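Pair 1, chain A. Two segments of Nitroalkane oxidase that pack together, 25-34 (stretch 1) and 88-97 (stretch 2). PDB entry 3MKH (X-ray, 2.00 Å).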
# COMPACT_ATOMS: atom_id res chain seq x y z
N LEU A 25 16.00 2.67 -34.46
CA LEU A 25 14.69 2.58 -35.11
C LEU A 25 13.60 3.27 -34.29
O LEU A 25 12.86 4.12 -34.81
CB LEU A 25 14.33 1.13 -35.39
CG LEU A 25 14.90 0.55 -36.69
CD1 LEU A 25 16.25 1.15 -37.00
CD2 LEU A 25 14.99 -0.95 -36.63
N LEU A 26 13.53 2.97 -33.00
CA LEU A 26 12.41 3.47 -32.20
C LEU A 26 12.49 4.96 -31.85
O LEU A 26 11.48 5.68 -31.86
CB LEU A 26 12.23 2.62 -30.94
CG LEU A 26 11.98 1.12 -31.20
CD1 LEU A 26 11.82 0.35 -29.90
CD2 LEU A 26 10.78 0.89 -32.14
N MET A 27 13.69 5.44 -31.53
CA MET A 27 13.85 6.86 -31.21
C MET A 27 13.49 7.76 -32.40
O MET A 27 12.79 8.77 -32.24
CB MET A 27 15.26 7.16 -30.69
CG MET A 27 15.50 6.63 -29.29
SD MET A 27 17.10 7.12 -28.59
CE MET A 27 16.97 8.91 -28.58
N PRO A 28 13.96 7.41 -33.60
CA PRO A 28 13.53 8.20 -34.77
C PRO A 28 12.03 8.10 -35.06
O PRO A 28 11.46 9.08 -35.51
CB PRO A 28 14.34 7.58 -35.91
CG PRO A 28 15.57 7.06 -35.26
CD PRO A 28 15.10 6.53 -33.92
N ALA A 29 11.42 6.95 -34.80
CA ALA A 29 9.98 6.82 -34.96
C ALA A 29 9.28 7.87 -34.09
O ALA A 29 8.32 8.48 -34.51
CB ALA A 29 9.51 5.40 -34.58
N ARG A 30 9.77 8.06 -32.86
CA ARG A 30 9.18 9.04 -31.95
C ARG A 30 9.29 10.49 -32.49
O ARG A 30 8.31 11.25 -32.48
CB ARG A 30 9.84 8.93 -30.58
CG ARG A 30 9.55 10.09 -29.60
CD ARG A 30 8.52 9.70 -28.57
NE ARG A 30 8.20 10.77 -27.62
CZ ARG A 30 7.05 10.85 -26.96
NH1 ARG A 30 6.11 9.92 -27.14
NH2 ARG A 30 6.82 11.85 -26.11
N GLN A 31 10.47 10.88 -32.96
CA GLN A 31 10.64 12.26 -33.45
C GLN A 31 9.77 12.48 -34.69
O GLN A 31 9.30 13.60 -34.96
CB GLN A 31 12.10 12.58 -33.73
CG GLN A 31 12.98 12.61 -32.47
CD GLN A 31 12.33 13.33 -31.29
OE1 GLN A 31 12.11 12.74 -30.22
NE2 GLN A 31 12.03 14.63 -31.46
N THR A 32 9.52 11.41 -35.43
CA THR A 32 8.65 11.47 -36.58
C THR A 32 7.18 11.66 -36.22
O THR A 32 6.54 12.60 -36.71
CB THR A 32 8.84 10.24 -37.47
OG1 THR A 32 10.15 10.31 -38.05
CG2 THR A 32 7.79 10.20 -38.57
N TYR A 33 6.63 10.79 -35.36
CA TYR A 33 5.18 10.89 -35.08
C TYR A 33 4.78 12.12 -34.25
O TYR A 33 3.65 12.62 -34.34
CB TYR A 33 4.59 9.57 -34.55
CG TYR A 33 4.92 9.14 -33.13
CD1 TYR A 33 4.50 9.88 -32.03
CD2 TYR A 33 5.59 7.94 -32.88
CE1 TYR A 33 4.78 9.45 -30.71
CE2 TYR A 33 5.87 7.51 -31.58
CZ TYR A 33 5.46 8.27 -30.50
OH TYR A 33 5.74 7.86 -29.21
N LEU A 34 5.72 12.63 -33.47
CA LEU A 34 5.52 13.86 -32.69
C LEU A 34 5.19 15.09 -33.56
O LEU A 34 4.67 16.10 -33.06
CB LEU A 34 6.79 14.13 -31.87
CG LEU A 34 6.75 13.99 -30.35
CD1 LEU A 34 5.62 13.13 -29.86
CD2 LEU A 34 8.09 13.54 -29.78
N VAL A 88 12.86 2.74 -23.76
CA VAL A 88 13.24 3.78 -24.71
C VAL A 88 12.06 4.43 -25.43
O VAL A 88 11.94 5.64 -25.44
CB VAL A 88 14.25 3.26 -25.77
CG1 VAL A 88 14.46 4.30 -26.86
CG2 VAL A 88 15.58 2.89 -25.11
N GLU A 89 11.21 3.63 -26.06
CA GLU A 89 10.07 4.18 -26.81
C GLU A 89 8.95 3.15 -26.85
O GLU A 89 8.88 2.31 -27.76
CB GLU A 89 10.51 4.65 -28.21
CG GLU A 89 9.39 4.81 -29.26
CD GLU A 89 8.26 5.71 -28.80
OE1 GLU A 89 8.48 6.54 -27.89
OE2 GLU A 89 7.15 5.60 -29.36
N PRO A 90 8.07 3.19 -25.84
CA PRO A 90 7.01 2.18 -25.72
C PRO A 90 6.03 2.15 -26.90
O PRO A 90 5.63 1.06 -27.30
CB PRO A 90 6.25 2.61 -24.46
CG PRO A 90 7.28 3.37 -23.64
CD PRO A 90 8.19 4.04 -24.64
N SER A 91 5.63 3.30 -27.43
CA SER A 91 4.55 3.32 -28.41
C SER A 91 4.93 2.64 -29.73
O SER A 91 4.23 1.73 -30.19
CB SER A 91 4.04 4.75 -28.65
OG SER A 91 2.95 4.75 -29.56
N ALA A 92 6.04 3.05 -30.33
CA ALA A 92 6.48 2.44 -31.57
C ALA A 92 6.85 0.98 -31.34
O ALA A 92 6.66 0.13 -32.21
CB ALA A 92 7.65 3.21 -32.17
N ALA A 93 7.36 0.68 -30.15
CA ALA A 93 7.65 -0.72 -29.81
C ALA A 93 6.40 -1.59 -29.84
O ALA A 93 6.41 -2.70 -30.37
CB ALA A 93 8.33 -0.82 -28.44
N LEU A 94 5.31 -1.09 -29.26
CA LEU A 94 4.12 -1.92 -29.10
C LEU A 94 3.54 -2.33 -30.46
O LEU A 94 3.04 -3.45 -30.63
CB LEU A 94 3.06 -1.20 -28.25
CG LEU A 94 1.84 -2.06 -27.94
CD1 LEU A 94 2.28 -3.37 -27.30
CD2 LEU A 94 0.87 -1.32 -27.04
N THR A 95 3.60 -1.43 -31.44
CA THR A 95 3.10 -1.76 -32.78
C THR A 95 3.82 -2.99 -33.33
O THR A 95 3.20 -3.91 -33.88
CB THR A 95 3.21 -0.57 -33.73
OG1 THR A 95 2.32 0.45 -33.27
CG2 THR A 95 2.81 -0.95 -35.15
N ILE A 96 5.14 -3.00 -33.16
CA ILE A 96 5.94 -4.15 -33.55
C ILE A 96 5.59 -5.39 -32.74
O ILE A 96 5.34 -6.45 -33.30
CB ILE A 96 7.44 -3.84 -33.44
CG1 ILE A 96 7.79 -2.71 -34.40
CG2 ILE A 96 8.27 -5.07 -33.76
CD1 ILE A 96 9.19 -2.15 -34.22
N PHE A 97 5.58 -5.28 -31.42
CA PHE A 97 5.26 -6.44 -30.58
C PHE A 97 3.86 -6.98 -30.84
O PHE A 97 3.61 -8.19 -30.72
CB PHE A 97 5.44 -6.09 -29.09
CG PHE A 97 6.83 -5.64 -28.74
CD1 PHE A 97 7.92 -6.08 -29.49
CD2 PHE A 97 7.05 -4.77 -27.68
CE1 PHE A 97 9.20 -5.67 -29.18
CE2 PHE A 97 8.33 -4.36 -27.36
CZ PHE A 97 9.41 -4.81 -28.11

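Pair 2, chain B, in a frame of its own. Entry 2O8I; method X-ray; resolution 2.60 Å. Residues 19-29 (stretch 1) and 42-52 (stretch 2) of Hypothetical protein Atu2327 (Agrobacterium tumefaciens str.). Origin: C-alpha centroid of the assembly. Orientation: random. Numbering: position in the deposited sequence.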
# COMPACT_ATOMS: atom_id res chain seq x y z
N PRO B 19 -6.09 4.75 -11.39
CA PRO B 19 -7.11 5.78 -11.43
C PRO B 19 -7.95 5.73 -12.70
O PRO B 19 -9.12 6.08 -12.64
CB PRO B 19 -6.32 7.10 -11.30
CG PRO B 19 -4.91 6.76 -11.67
CD PRO B 19 -4.74 5.34 -11.24
N PHE B 20 -7.42 5.23 -13.82
CA PHE B 20 -8.22 5.16 -15.06
C PHE B 20 -9.52 4.37 -14.86
O PHE B 20 -10.54 4.69 -15.50
CB PHE B 20 -7.42 4.62 -16.25
CG PHE B 20 -7.29 3.12 -16.26
CD1 PHE B 20 -6.27 2.48 -15.54
CD2 PHE B 20 -8.18 2.34 -16.97
CE1 PHE B 20 -6.15 1.05 -15.53
CE2 PHE B 20 -8.08 0.94 -16.96
CZ PHE B 20 -7.08 0.30 -16.24
N ILE B 21 -9.49 3.35 -14.00
CA ILE B 21 -10.72 2.60 -13.65
C ILE B 21 -11.79 3.57 -13.15
O ILE B 21 -12.95 3.52 -13.61
CB ILE B 21 -10.48 1.48 -12.60
CG1 ILE B 21 -9.53 0.42 -13.15
CG2 ILE B 21 -11.77 0.79 -12.21
CD1 ILE B 21 -10.15 -0.44 -14.22
N ALA B 22 -11.39 4.49 -12.26
CA ALA B 22 -12.31 5.42 -11.62
C ALA B 22 -12.71 6.52 -12.58
O ALA B 22 -13.86 6.94 -12.53
CB ALA B 22 -11.70 5.99 -10.34
N GLU B 23 -11.78 7.01 -13.42
CA GLU B 23 -12.08 8.02 -14.46
C GLU B 23 -13.20 7.51 -15.38
O GLU B 23 -14.21 8.18 -15.59
CB GLU B 23 -10.88 8.28 -15.36
CG GLU B 23 -9.57 8.63 -14.71
CD GLU B 23 -9.40 10.12 -14.62
OE1 GLU B 23 -10.24 10.86 -15.23
OE2 GLU B 23 -8.43 10.57 -13.94
N ARG B 24 -13.02 6.32 -15.95
CA ARG B 24 -14.01 5.78 -16.86
C ARG B 24 -15.31 5.51 -16.16
O ARG B 24 -16.38 5.79 -16.73
CB ARG B 24 -13.53 4.49 -17.48
CG ARG B 24 -12.34 4.71 -18.36
CD ARG B 24 -11.94 3.40 -19.01
NE ARG B 24 -10.68 3.63 -19.69
CZ ARG B 24 -9.88 2.66 -20.11
NH1 ARG B 24 -10.21 1.38 -19.89
NH2 ARG B 24 -8.74 2.98 -20.73
N ALA B 25 -15.26 4.98 -14.93
CA ALA B 25 -16.52 4.79 -14.17
C ALA B 25 -17.25 6.13 -14.03
O ALA B 25 -18.48 6.15 -14.04
CB ALA B 25 -16.26 4.20 -12.81
N TYR B 26 -16.49 7.22 -13.89
CA TYR B 26 -17.12 8.50 -13.68
C TYR B 26 -17.84 8.94 -14.96
O TYR B 26 -18.97 9.47 -14.90
CB TYR B 26 -16.14 9.58 -13.18
CG TYR B 26 -16.89 10.82 -12.69
CD1 TYR B 26 -17.27 11.86 -13.58
CD2 TYR B 26 -17.29 10.94 -11.36
CE1 TYR B 26 -17.96 12.97 -13.14
CE2 TYR B 26 -18.02 12.07 -10.91
CZ TYR B 26 -18.34 13.07 -11.80
OH TYR B 26 -19.02 14.19 -11.37
N ASP B 27 -17.19 8.70 -16.11
CA ASP B 27 -17.76 9.02 -17.41
C ASP B 27 -18.91 8.10 -17.78
O ASP B 27 -19.73 8.48 -18.62
CB ASP B 27 -16.69 9.10 -18.49
CG ASP B 27 -15.72 10.28 -18.25
OD1 ASP B 27 -16.11 11.26 -17.56
OD2 ASP B 27 -14.58 10.24 -18.75
N ALA B 28 -19.03 6.95 -17.14
CA ALA B 28 -20.21 6.10 -17.28
C ALA B 28 -21.36 6.47 -16.36
O ALA B 28 -22.41 5.79 -16.33
CB ALA B 28 -19.84 4.63 -17.07
N GLY B 29 -21.20 7.55 -15.59
CA GLY B 29 -22.31 8.04 -14.78
C GLY B 29 -22.11 7.76 -13.30
O GLY B 29 -23.07 7.76 -12.53
N GLY B 42 -19.77 -2.53 -8.21
CA GLY B 42 -20.31 -3.01 -9.46
C GLY B 42 -19.79 -2.11 -10.59
O GLY B 42 -19.39 -2.61 -11.66
N ALA B 43 -19.76 -0.79 -10.34
CA ALA B 43 -19.40 0.20 -11.34
C ALA B 43 -17.93 0.12 -11.69
O ALA B 43 -17.56 0.13 -12.86
CB ALA B 43 -19.75 1.59 -10.86
N LEU B 44 -17.08 -0.01 -10.66
CA LEU B 44 -15.64 -0.16 -10.86
C LEU B 44 -15.27 -1.49 -11.53
O LEU B 44 -14.48 -1.49 -12.51
CB LEU B 44 -14.89 0.06 -9.55
CG LEU B 44 -15.06 1.46 -8.91
CD1 LEU B 44 -14.20 1.56 -7.65
CD2 LEU B 44 -14.73 2.63 -9.88
N CYS B 45 -15.83 -2.62 -11.07
CA CYS B 45 -15.61 -3.90 -11.75
C CYS B 45 -16.02 -3.84 -13.22
O CYS B 45 -15.31 -4.39 -14.08
CB CYS B 45 -16.31 -5.05 -11.04
SG CYS B 45 -15.52 -5.36 -9.46
N ALA B 46 -17.13 -3.18 -13.51
CA ALA B 46 -17.58 -3.03 -14.88
C ALA B 46 -16.48 -2.46 -15.75
O ALA B 46 -16.22 -3.00 -16.83
CB ALA B 46 -18.84 -2.20 -14.98
N GLN B 47 -15.81 -1.40 -15.31
CA GLN B 47 -14.71 -0.87 -16.10
C GLN B 47 -13.51 -1.82 -16.14
O GLN B 47 -12.77 -1.86 -17.15
CB GLN B 47 -14.26 0.48 -15.59
CG GLN B 47 -15.30 1.54 -15.57
CD GLN B 47 -15.97 1.74 -16.91
OE1 GLN B 47 -17.17 1.90 -16.97
NE2 GLN B 47 -15.19 1.73 -18.00
N PHE B 48 -13.27 -2.55 -15.06
CA PHE B 48 -12.12 -3.43 -15.00
C PHE B 48 -12.34 -4.56 -15.98
O PHE B 48 -11.40 -5.05 -16.62
CB PHE B 48 -12.00 -3.99 -13.58
CG PHE B 48 -10.89 -4.98 -13.39
CD1 PHE B 48 -9.59 -4.70 -13.76
CD2 PHE B 48 -11.14 -6.20 -12.76
CE1 PHE B 48 -8.56 -5.61 -13.53
CE2 PHE B 48 -10.12 -7.12 -12.52
CZ PHE B 48 -8.83 -6.83 -12.90
N ARG B 49 -13.59 -5.00 -16.09
CA ARG B 49 -13.90 -6.11 -16.95
C ARG B 49 -13.82 -5.77 -18.42
O ARG B 49 -13.64 -6.64 -19.24
CB ARG B 49 -15.26 -6.65 -16.61
CG ARG B 49 -15.17 -7.73 -15.63
CD ARG B 49 -16.37 -7.71 -14.75
NE ARG B 49 -16.17 -8.66 -13.67
CZ ARG B 49 -17.13 -9.33 -13.06
NH1 ARG B 49 -18.39 -9.17 -13.42
NH2 ARG B 49 -16.81 -10.17 -12.10
N VAL B 50 -13.96 -4.51 -18.74
CA VAL B 50 -14.14 -4.09 -20.11
C VAL B 50 -12.87 -3.45 -20.68
O VAL B 50 -12.80 -3.11 -21.84
CB VAL B 50 -15.40 -3.18 -20.20
CG1 VAL B 50 -15.09 -1.73 -20.65
CG2 VAL B 50 -16.48 -3.87 -21.04
N ALA B 51 -11.87 -3.32 -19.81
CA ALA B 51 -10.55 -2.78 -20.12
C ALA B 51 -9.83 -3.79 -21.00
O ALA B 51 -10.19 -4.95 -21.02
CB ALA B 51 -9.79 -2.56 -18.83
N SER B 52 -8.81 -3.35 -21.74
CA SER B 52 -8.12 -4.24 -22.67
C SER B 52 -7.42 -5.31 -21.82
O SER B 52 -7.26 -5.11 -20.61
CB SER B 52 -7.12 -3.45 -23.53
OG SER B 52 -6.06 -2.89 -22.75

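Two helices crossing steeply, in pair 1 (nitroalkane oxidase) and pair 2 (hypothetical protein Atu2327). The N-to-C directions of the helices make 114° in pair 1 and 110° in pair 2, with axes approaching to 8.9 and 8.7 Å; 14 central residues superpose with an RMSD of 0.8 Å, and the buried areas are similar, 418 and 431 Å². Leu26(A) matches Ile21(B), Ala29(A) matches Arg24(B), Arg30(A) matches Ala25(B) and Tyr33(A) matches Ala28(B); in the second stretch Glu89(A), Ala92(A) and Ala93(A) match Leu44(B), Gln47(B) and Phe48(B).

The closest match of side chains is the branched aliphatic residue of the first helix. The side-chain centres of Leu26(A) and Ile21(B) fall 0.6 Å apart, and both are buried against the second helix. In pair 1, Leu26(A) CD2 lies 3.9 Å from Ala92(A) CB and 4.0 Å from Ile96(A) CD1, while Leu26(A) CD1 is 4.0 Å from Ala93(A) CB. In pair 2, Ile21(B) CG2 rests 3.6 Å from the backbone Leu44(B) O, and Ile21(B) CD1 reaches 3.7 Å from Phe48(B) CA, near the plane of the Phe48(B) ring at its edge.

Around this anchor the bulk is distributed differently. At one matched pair, two small residues meet in pair 1, Ala29(A) CB to Ala92(A) CB at 3.8 Å; in pair 2 both are long, and Arg24(B) CB lies 3.3 Å from Gln47(B) NE2. Gln47(B), with both chi1 and chi2 in m, lays its chain along the first helix: Gln47(B) CG is 3.6 Å from Ile21(B) O and 3.5 Å from Ala25(B) N, and Gln47(B) OE1 is 3.8 Å from Ala28(B) CB.

The chemistry also differs at Glu89(A) and Leu44(B). Glu89(A), at the N-cap position, accepts from Ala92(A) N at Glu89(A) OE2 (2.9 Å), and the same oxygen accepts from Tyr33(A) OH (2.7 Å) across the interface. Arg30(A) NH1 in turn donates to Tyr33(A) OH (2.9 Å), so a chain of hydrogen bonds links the first helix to the start of the second. Arg30(A) NH1 remains 4.2 Å from Glu89(A) OE1, beyond a salt bridge. Leu44(B) lies within its helix and makes an apolar contact instead: Leu44(B) CD2 is 3.7 Å from Ala25(B) CB, the counterpart of Arg30(A). Pair 2 has no hydrogen bond between its stretches; nearly the same backbone crossing is thus packed by van der Waals contacts alone.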